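Local coordinates for protein leucine aminopeptidase (PDB 5GNE) that probably acts as a zinc-dependent aminopeptidase of the M28 family, removing residues from the N-terminal ends of peptides, at residues A[36-39]-A[43-46]; A[143-148]-A[218-223]; A[209-214]-A[360-365]. All coordinates share one frame; numbering follows the deposited sequence.

Interaction 1: residues A[36-39]-A[43-46]; sequences IAIP and NITN
A tight strand-to-helix turn brings Ile38, at the end of strand 33-38, against Ile44 in the first turn of helix 42-55. The two isoleucines reach toward each other tip to tip. On the strand side the chain is fully stretched: CG1 is trans to the backbone N (chi1 -167°) and chi2 is also extended, which carries CD1 well out from the strand. That methyl lands among the branches of the helix residue, with Ile38 CD1 3.8 Å from Ile44 CG1 and 4.0 Å from Ile44 CG2. The strand belongs to a four-stranded antiparallel sheet near the N-terminus, and the helix begins only a few residues after it. Ile38 also touches Ile10 on the adjoining strand 8-13 and Leu20 on helix 14-20, placing the pair in the small hydrophobic core beside this sheet. The tip of the CG1 branch of Ile44 also reaches the turn: Ile44 CD1 lies 3.3 Å from the backbone atom Pro39 O, a close methyl-carbonyl contact, while the CB of Pro39 is directed away from the helix. Asp41, between the two segments, binds the backbone N of Ile44 through OD1, and its carbonyl O is hydrogen-bonded to Thr45 OG1.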
loop_
_atom_site.group_PDB
_atom_site.type_symbol
_atom_site.label_atom_id
_atom_site.label_comp_id
_atom_site.label_asym_id
_atom_site.label_seq_id
_atom_site.Cartn_x
_atom_site.Cartn_y
_atom_site.Cartn_z
ATOM N N ILE A 36 22.000 -8.085 -3.254
ATOM C CA ILE A 36 22.494 -9.399 -2.860
ATOM C C ILE A 36 21.601 -10.555 -3.262
ATOM O O ILE A 36 20.417 -10.402 -3.555
ATOM C CB ILE A 36 22.702 -9.495 -1.331
ATOM C CG1 ILE A 36 21.379 -9.298 -0.593
ATOM C CG2 ILE A 36 23.736 -8.484 -0.853
ATOM C CD1 ILE A 36 21.475 -9.579 0.945
ATOM N N ALA A 37 22.203 -11.734 -3.267
ATOM C CA ALA A 37 21.455 -12.958 -3.434
ATOM C C ALA A 37 21.545 -13.739 -2.135
ATOM O O ALA A 37 22.633 -13.961 -1.600
ATOM C CB ALA A 37 21.999 -13.770 -4.608
ATOM N N ILE A 38 20.391 -14.142 -1.626
ATOM C CA ILE A 38 20.327 -14.787 -0.333
ATOM C C ILE A 38 19.060 -15.634 -0.321
ATOM O O ILE A 38 17.998 -15.196 -0.761
ATOM C CB ILE A 38 20.344 -13.752 0.847
ATOM C CG1 ILE A 38 20.599 -14.457 2.187
ATOM C CG2 ILE A 38 19.058 -12.908 0.909
ATOM C CD1 ILE A 38 20.608 -13.515 3.365
ATOM N N PRO A 39 19.179 -16.881 0.132
ATOM C CA PRO A 39 17.967 -17.685 0.165
ATOM C C PRO A 39 17.259 -17.407 1.476
ATOM O O PRO A 39 17.720 -17.822 2.539
ATOM C CB PRO A 39 18.492 -19.117 0.047
ATOM C CG PRO A 39 19.946 -19.043 0.505
ATOM C CD PRO A 39 20.324 -17.601 0.709
ATOM N N ASN A 43 14.998 -18.332 9.333
ATOM C CA ASN A 43 16.113 -17.779 10.099
ATOM C C ASN A 43 16.429 -16.360 9.613
ATOM O O ASN A 43 16.481 -15.400 10.399
ATOM C CB ASN A 43 17.356 -18.654 9.976
ATOM C CG ASN A 43 17.309 -19.862 10.890
ATOM O OD1 ASN A 43 17.082 -19.735 12.099
ATOM N ND2 ASN A 43 17.515 -21.048 10.318
ATOM N N ILE A 44 16.591 -16.226 8.296
ATOM C CA ILE A 44 16.941 -14.938 7.700
ATOM C C ILE A 44 15.760 -13.977 7.809
ATOM O O ILE A 44 15.953 -12.792 8.055
ATOM C CB ILE A 44 17.397 -15.094 6.236
ATOM C CG1 ILE A 44 18.882 -15.459 6.194
ATOM C CG2 ILE A 44 17.175 -13.801 5.453
ATOM C CD1 ILE A 44 19.190 -16.628 5.296
ATOM N N THR A 45 14.541 -14.486 7.633
ATOM C CA THR A 45 13.341 -13.676 7.867
ATOM C C THR A 45 13.396 -13.020 9.246
ATOM O O THR A 45 13.086 -11.835 9.386
ATOM C CB THR A 45 12.044 -14.498 7.741
ATOM O OG1 THR A 45 11.895 -14.976 6.393
ATOM C CG2 THR A 45 10.820 -13.636 8.088
ATOM N N ASN A 46 13.814 -13.773 10.258
ATOM C CA ASN A 46 13.847 -13.244 11.620
ATOM C C ASN A 46 14.877 -12.147 11.779
ATOM O O ASN A 46 14.662 -11.191 12.531
ATOM C CB ASN A 46 14.104 -14.357 12.633
ATOM C CG ASN A 46 12.873 -15.221 12.870
ATOM O OD1 ASN A 46 12.932 -16.446 12.778
ATOM N ND2 ASN A 46 11.745 -14.580 13.153
#

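Interaction 2: residues A[143-148]-A[218-223]; sequences QQFDTL and VVFSSN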
loop_
_atom_site.group_PDB
_atom_site.type_symbol
_atom_site.label_atom_id
_atom_site.label_comp_id
_atom_site.label_asym_id
_atom_site.label_seq_id
_atom_site.Cartn_x
_atom_site.Cartn_y
_atom_site.Cartn_z
ATOM N N GLN A 143 -13.931 -10.909 -4.051
ATOM C CA GLN A 143 -15.350 -11.205 -4.027
ATOM C C GLN A 143 -16.156 -10.063 -3.401
ATOM O O GLN A 143 -17.280 -9.799 -3.832
ATOM C CB GLN A 143 -15.570 -12.527 -3.306
ATOM C CG GLN A 143 -16.923 -12.712 -2.710
ATOM C CD GLN A 143 -16.935 -13.911 -1.807
ATOM O OE1 GLN A 143 -16.771 -15.042 -2.263
ATOM N NE2 GLN A 143 -17.075 -13.674 -0.506
ATOM N N GLN A 144 -15.588 -9.378 -2.404
ATOM C CA GLN A 144 -16.250 -8.188 -1.836
ATOM C C GLN A 144 -16.449 -7.113 -2.905
ATOM O O GLN A 144 -17.457 -6.414 -2.924
ATOM C CB GLN A 144 -15.456 -7.588 -0.677
ATOM C CG GLN A 144 -15.294 -8.475 0.524
ATOM C CD GLN A 144 -16.614 -8.831 1.168
ATOM O OE1 GLN A 144 -17.029 -9.985 1.129
ATOM N NE2 GLN A 144 -17.285 -7.841 1.756
ATOM N N PHE A 145 -15.484 -6.996 -3.808
ATOM C CA PHE A 145 -15.603 -6.019 -4.876
ATOM C C PHE A 145 -16.644 -6.488 -5.882
ATOM O O PHE A 145 -17.581 -5.754 -6.192
ATOM C CB PHE A 145 -14.258 -5.796 -5.582
ATOM C CG PHE A 145 -14.330 -4.804 -6.715
ATOM C CD1 PHE A 145 -14.153 -3.450 -6.475
ATOM C CD2 PHE A 145 -14.597 -5.222 -8.019
ATOM C CE1 PHE A 145 -14.230 -2.526 -7.526
ATOM C CE2 PHE A 145 -14.674 -4.307 -9.069
ATOM C CZ PHE A 145 -14.495 -2.962 -8.821
ATOM N N ASP A 146 -16.484 -7.716 -6.369
ATOM C CA ASP A 146 -17.406 -8.292 -7.345
ATOM C C ASP A 146 -18.853 -8.202 -6.871
ATOM O O ASP A 146 -19.746 -7.790 -7.627
ATOM C CB ASP A 146 -17.045 -9.752 -7.629
ATOM C CG ASP A 146 -15.642 -9.920 -8.156
ATOM O OD1 ASP A 146 -15.102 -8.956 -8.745
ATOM O OD2 ASP A 146 -15.077 -11.020 -7.970
ATOM N N THR A 147 -19.074 -8.590 -5.617
ATOM C CA THR A 147 -20.400 -8.542 -5.024
ATOM C C THR A 147 -20.955 -7.121 -5.063
ATOM O O THR A 147 -22.082 -6.896 -5.522
ATOM C CB THR A 147 -20.402 -9.058 -3.573
ATOM O OG1 THR A 147 -20.131 -10.467 -3.555
ATOM C CG2 THR A 147 -21.764 -8.796 -2.926
ATOM N N LEU A 148 -20.170 -6.170 -4.566
ATOM C CA LEU A 148 -20.576 -4.767 -4.561
ATOM C C LEU A 148 -20.960 -4.265 -5.951
ATOM O O LEU A 148 -21.989 -3.608 -6.125
ATOM C CB LEU A 148 -19.438 -3.896 -4.022
ATOM C CG LEU A 148 -19.305 -3.756 -2.510
ATOM C CD1 LEU A 148 -18.079 -2.923 -2.165
ATOM C CD2 LEU A 148 -20.553 -3.142 -1.927
ATOM N N VAL A 218 -18.781 3.435 -1.171
ATOM C CA VAL A 218 -19.316 4.778 -1.344
ATOM C C VAL A 218 -19.384 5.199 -2.816
ATOM O O VAL A 218 -20.428 5.649 -3.288
ATOM C CB VAL A 218 -18.507 5.794 -0.535
ATOM C CG1 VAL A 218 -18.924 7.209 -0.903
ATOM C CG2 VAL A 218 -18.730 5.537 0.949
ATOM N N VAL A 219 -18.294 5.001 -3.547
ATOM C CA VAL A 219 -18.267 5.291 -4.980
ATOM C C VAL A 219 -19.359 4.522 -5.759
ATOM O O VAL A 219 -20.020 5.097 -6.616
ATOM C CB VAL A 219 -16.883 4.961 -5.585
ATOM C CG1 VAL A 219 -16.958 4.918 -7.095
ATOM C CG2 VAL A 219 -15.829 5.976 -5.128
ATOM N N PHE A 220 -19.597 3.254 -5.429
ATOM C CA PHE A 220 -20.653 2.492 -6.108
ATOM C C PHE A 220 -22.036 3.080 -5.830
ATOM O O PHE A 220 -22.910 3.091 -6.705
ATOM C CB PHE A 220 -20.659 1.009 -5.696
ATOM C CG PHE A 220 -19.635 0.151 -6.406
ATOM C CD1 PHE A 220 -19.653 0.025 -7.770
ATOM C CD2 PHE A 220 -18.702 -0.580 -5.697
ATOM C CE1 PHE A 220 -18.724 -0.775 -8.422
ATOM C CE2 PHE A 220 -17.774 -1.385 -6.344
ATOM C CZ PHE A 220 -17.786 -1.484 -7.697
ATOM N N SER A 221 -22.239 3.549 -4.606
ATOM C CA SER A 221 -23.530 4.104 -4.210
ATOM C C SER A 221 -23.663 5.595 -4.562
ATOM O O SER A 221 -24.723 6.176 -4.388
ATOM C CB SER A 221 -23.763 3.882 -2.720
ATOM O OG SER A 221 -22.743 4.506 -1.976
ATOM N N SER A 222 -22.582 6.211 -5.025
ATOM C CA SER A 222 -22.623 7.601 -5.513
ATOM C C SER A 222 -23.649 7.872 -6.632
ATOM O O SER A 222 -24.021 6.972 -7.383
ATOM C CB SER A 222 -21.221 8.001 -6.013
ATOM O OG SER A 222 -21.214 9.187 -6.814
ATOM N N ASN A 223 -24.105 9.125 -6.718
ATOM C CA ASN A 223 -25.084 9.546 -7.729
ATOM C C ASN A 223 -24.398 10.115 -8.976
ATOM O O ASN A 223 -25.044 10.375 -9.987
ATOM C CB ASN A 223 -26.063 10.574 -7.154
ATOM C CG ASN A 223 -27.295 9.928 -6.546
ATOM O OD1 ASN A 223 -27.485 9.945 -5.327
ATOM N ND2 ASN A 223 -28.144 9.355 -7.398
#
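Phe220, near the C-terminal end of helix 202-221, reaches across to helix 132-151 and meets Phe145 and Leu148 there. Its CG lies anti to its own carbonyl carbon (chi1 -81°), which turns CZ toward the neighbouring helix. Phe145 takes a different route: its CB points neither at the other helix nor away from it, but a chi1 of 179°, with the ring trans to the backbone N, brings the ring tip round, and Phe145 CE1 ends 3.7 Å from Phe220 CZ. The ring centroids are 5.4 Å apart and the planes are inclined at 56°. Leu148 works with its base more than its tip. Leu148 CB is 3.8 Å from both CD2 and CE2 of Phe220, and the carbonyl carbon of Leu148 lies over one face of that ring, toward its rim. Within helix 132-151, Gln143 O takes two hydrogen bonds, from Thr147 N and from Thr147 OG1 (2.9 Å), arriving on opposite faces of the carbonyl plane. Ile177 and Val157, from strands 170-177 and 157-164, touch both phenylalanines and tie the helix pair to the edge of the large mixed sheet. The closest contacts between the two segments are all carbon to carbon, so cohesion here probably comes from dispersion, burial and the fit of one ring against another ring and a backbone.

Interaction 3: residues A[209-214]-A[360-365]; sequences ISVELE and NFTKLG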
loop_
_atom_site.group_PDB
_atom_site.type_symbol
_atom_site.label_atom_id
_atom_site.label_comp_id
_atom_site.label_asym_id
_atom_site.label_seq_id
_atom_site.Cartn_x
_atom_site.Cartn_y
_atom_site.Cartn_z
ATOM N N ILE A 209 -6.933 -1.691 4.165
ATOM C CA ILE A 209 -7.876 -2.439 3.343
ATOM C C ILE A 209 -9.314 -2.007 3.619
ATOM O O ILE A 209 -10.088 -1.754 2.696
ATOM C CB ILE A 209 -7.784 -3.952 3.608
ATOM C CG1 ILE A 209 -6.483 -4.514 3.050
ATOM C CG2 ILE A 209 -8.992 -4.665 3.001
ATOM C CD1 ILE A 209 -6.435 -4.514 1.538
ATOM N N SER A 210 -9.683 -1.925 4.889
ATOM C CA SER A 210 -11.065 -1.579 5.206
ATOM C C SER A 210 -11.418 -0.195 4.659
ATOM O O SER A 210 -12.515 0.031 4.143
ATOM C CB SER A 210 -11.310 -1.652 6.724
ATOM O OG SER A 210 -10.714 -0.552 7.398
ATOM N N VAL A 211 -10.499 0.744 4.819
ATOM C CA VAL A 211 -10.740 2.105 4.368
ATOM C C VAL A 211 -11.017 2.180 2.874
ATOM O O VAL A 211 -11.946 2.860 2.442
ATOM C CB VAL A 211 -9.566 3.013 4.744
ATOM C CG1 VAL A 211 -9.618 4.354 3.987
ATOM C CG2 VAL A 211 -9.576 3.224 6.276
ATOM N N GLU A 212 -10.238 1.461 2.080
ATOM C CA GLU A 212 -10.417 1.532 0.635
ATOM C C GLU A 212 -11.635 0.746 0.209
ATOM O O GLU A 212 -12.263 1.096 -0.806
ATOM C CB GLU A 212 -9.152 1.076 -0.118
ATOM C CG GLU A 212 -8.836 -0.400 -0.091
ATOM C CD GLU A 212 -7.668 -0.759 -1.021
ATOM O OE1 GLU A 212 -7.328 0.035 -1.930
ATOM O OE2 GLU A 212 -7.060 -1.825 -0.812
ATOM N N LEU A 213 -11.976 -0.304 0.953
ATOM C CA LEU A 213 -13.198 -1.053 0.642
ATOM C C LEU A 213 -14.412 -0.169 0.829
ATOM O O LEU A 213 -15.284 -0.134 -0.035
ATOM C CB LEU A 213 -13.329 -2.302 1.506
ATOM C CG LEU A 213 -12.913 -3.567 0.751
ATOM C CD1 LEU A 213 -12.927 -4.758 1.673
ATOM C CD2 LEU A 213 -13.817 -3.819 -0.470
ATOM N N GLU A 214 -14.441 0.599 1.915
ATOM C CA GLU A 214 -15.512 1.583 2.106
ATOM C C GLU A 214 -15.520 2.670 1.016
ATOM O O GLU A 214 -16.588 3.112 0.558
ATOM C CB GLU A 214 -15.424 2.219 3.497
ATOM C CG GLU A 214 -16.560 3.196 3.832
ATOM C CD GLU A 214 -17.971 2.614 3.668
ATOM O OE1 GLU A 214 -18.126 1.373 3.608
ATOM O OE2 GLU A 214 -18.937 3.410 3.619
ATOM N N ASN A 360 -11.820 9.185 9.128
ATOM C CA ASN A 360 -11.123 10.340 8.553
ATOM C C ASN A 360 -10.268 9.969 7.323
ATOM O O ASN A 360 -10.272 10.699 6.335
ATOM C CB ASN A 360 -10.273 11.052 9.606
ATOM C CG ASN A 360 -11.118 11.931 10.563
ATOM O OD1 ASN A 360 -12.259 12.316 10.249
ATOM N ND2 ASN A 360 -10.544 12.260 11.722
ATOM N N PHE A 361 -9.548 8.844 7.370
ATOM C CA PHE A 361 -8.842 8.353 6.173
ATOM C C PHE A 361 -9.806 8.035 5.027
ATOM O O PHE A 361 -9.503 8.307 3.863
ATOM C CB PHE A 361 -8.016 7.110 6.489
ATOM C CG PHE A 361 -6.716 7.398 7.175
ATOM C CD1 PHE A 361 -6.645 7.440 8.558
ATOM C CD2 PHE A 361 -5.569 7.643 6.439
ATOM C CE1 PHE A 361 -5.445 7.721 9.213
ATOM C CE2 PHE A 361 -4.361 7.911 7.085
ATOM C CZ PHE A 361 -4.301 7.951 8.476
ATOM N N THR A 362 -10.983 7.503 5.346
ATOM C CA THR A 362 -11.997 7.333 4.303
ATOM C C THR A 362 -12.434 8.659 3.704
ATOM O O THR A 362 -12.533 8.784 2.480
ATOM C CB THR A 362 -13.246 6.582 4.836
ATOM O OG1 THR A 362 -12.806 5.392 5.482
ATOM C CG2 THR A 362 -14.171 6.191 3.712
ATOM N N LYS A 363 -12.641 9.665 4.556
ATOM C CA LYS A 363 -12.948 11.000 4.053
ATOM C C LYS A 363 -11.849 11.473 3.115
ATOM O O LYS A 363 -12.129 11.882 1.975
ATOM C CB LYS A 363 -13.133 11.991 5.191
ATOM C CG LYS A 363 -14.449 11.830 5.929
ATOM C CD LYS A 363 -14.605 12.798 7.097
ATOM C CE LYS A 363 -16.030 12.708 7.645
ATOM N NZ LYS A 363 -16.214 13.356 8.947
ATOM N N LEU A 364 -10.604 11.390 3.581
ATOM C CA LEU A 364 -9.479 11.835 2.781
ATOM C C LEU A 364 -9.442 11.159 1.431
ATOM O O LEU A 364 -9.391 11.822 0.416
ATOM C CB LEU A 364 -8.169 11.580 3.515
ATOM C CG LEU A 364 -6.940 11.944 2.680
ATOM C CD1 LEU A 364 -6.959 13.406 2.297
ATOM C CD2 LEU A 364 -5.678 11.609 3.469
ATOM N N GLY A 365 -9.519 9.832 1.433
ATOM C CA GLY A 365 -9.610 9.048 0.216
ATOM C C GLY A 365 -10.694 9.489 -0.753
ATOM O O GLY A 365 -10.465 9.576 -1.974
#
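Glu214 OE2 is gripped twice, by a salt bridge from Arg217 NH2 one turn further along its own helix and by the backbone N of Asp110, while the aliphatic part of the same side chain rests on Thr362. This is helix-helix packing inside the M28 zinc-exopeptidase fold: segments 209-214 and 360-365, on helices 202-221 and 355-373, cross at -48° with their axes 9.1 Å apart. The backbones come nearest at Val211 and Thr362, whose CA atoms are 5.4 Å apart. Glu214 starts toward the other helix, then turns off. An extended chi1 sets Glu214 CG 3.8 Å from Thr362 CG2, and the bend at chi2 (54°) leads the carboxylate away to its partners. Burial of the acid is thus matched by a positive charge and an N-H, which would be expected to favour its ionised form. The side chains of Val211 and Thr362 lie alongside each other, pointing in opposite directions, and Val211 also crosses the base of Phe361, with Val211 CG1 4.1 Å from Phe361 CB. The ring of Phe361 leaves the interface, meets His357 edge-to-face and ends with its side chain about 9 Å from that of Asp266, a zinc ligand; a bound zinc ion is about 12 Å from the Phe361 side chain. The hydroxyl of Thr362 is hydrogen-bonded to Met358 O in its own helix, and its flank takes the valine: Val211 CG1 stands 3.7 Å from Thr362 OG1.

How the interactions relate
Interactions 2 and 3 are neighbours, with centres 13 Å apart, and both draw on helix 202-221. Interaction 3 uses the middle of that helix against helix 355-373, and interaction 2 its C-terminal end against helix 132-151. They touch where Gln144 CB lies 4.1 Å from Leu213 CD2, and their segments alternate along the chain. Helix 202-221 thus packs against one helix earlier in the chain and another near the C-terminus. Interaction 1 closes before either opens. It belongs to the small N-terminal sheet across the chain's centre, 41 Å from interaction 2 and 35 Å from interaction 3 between centres, and is a separate local core.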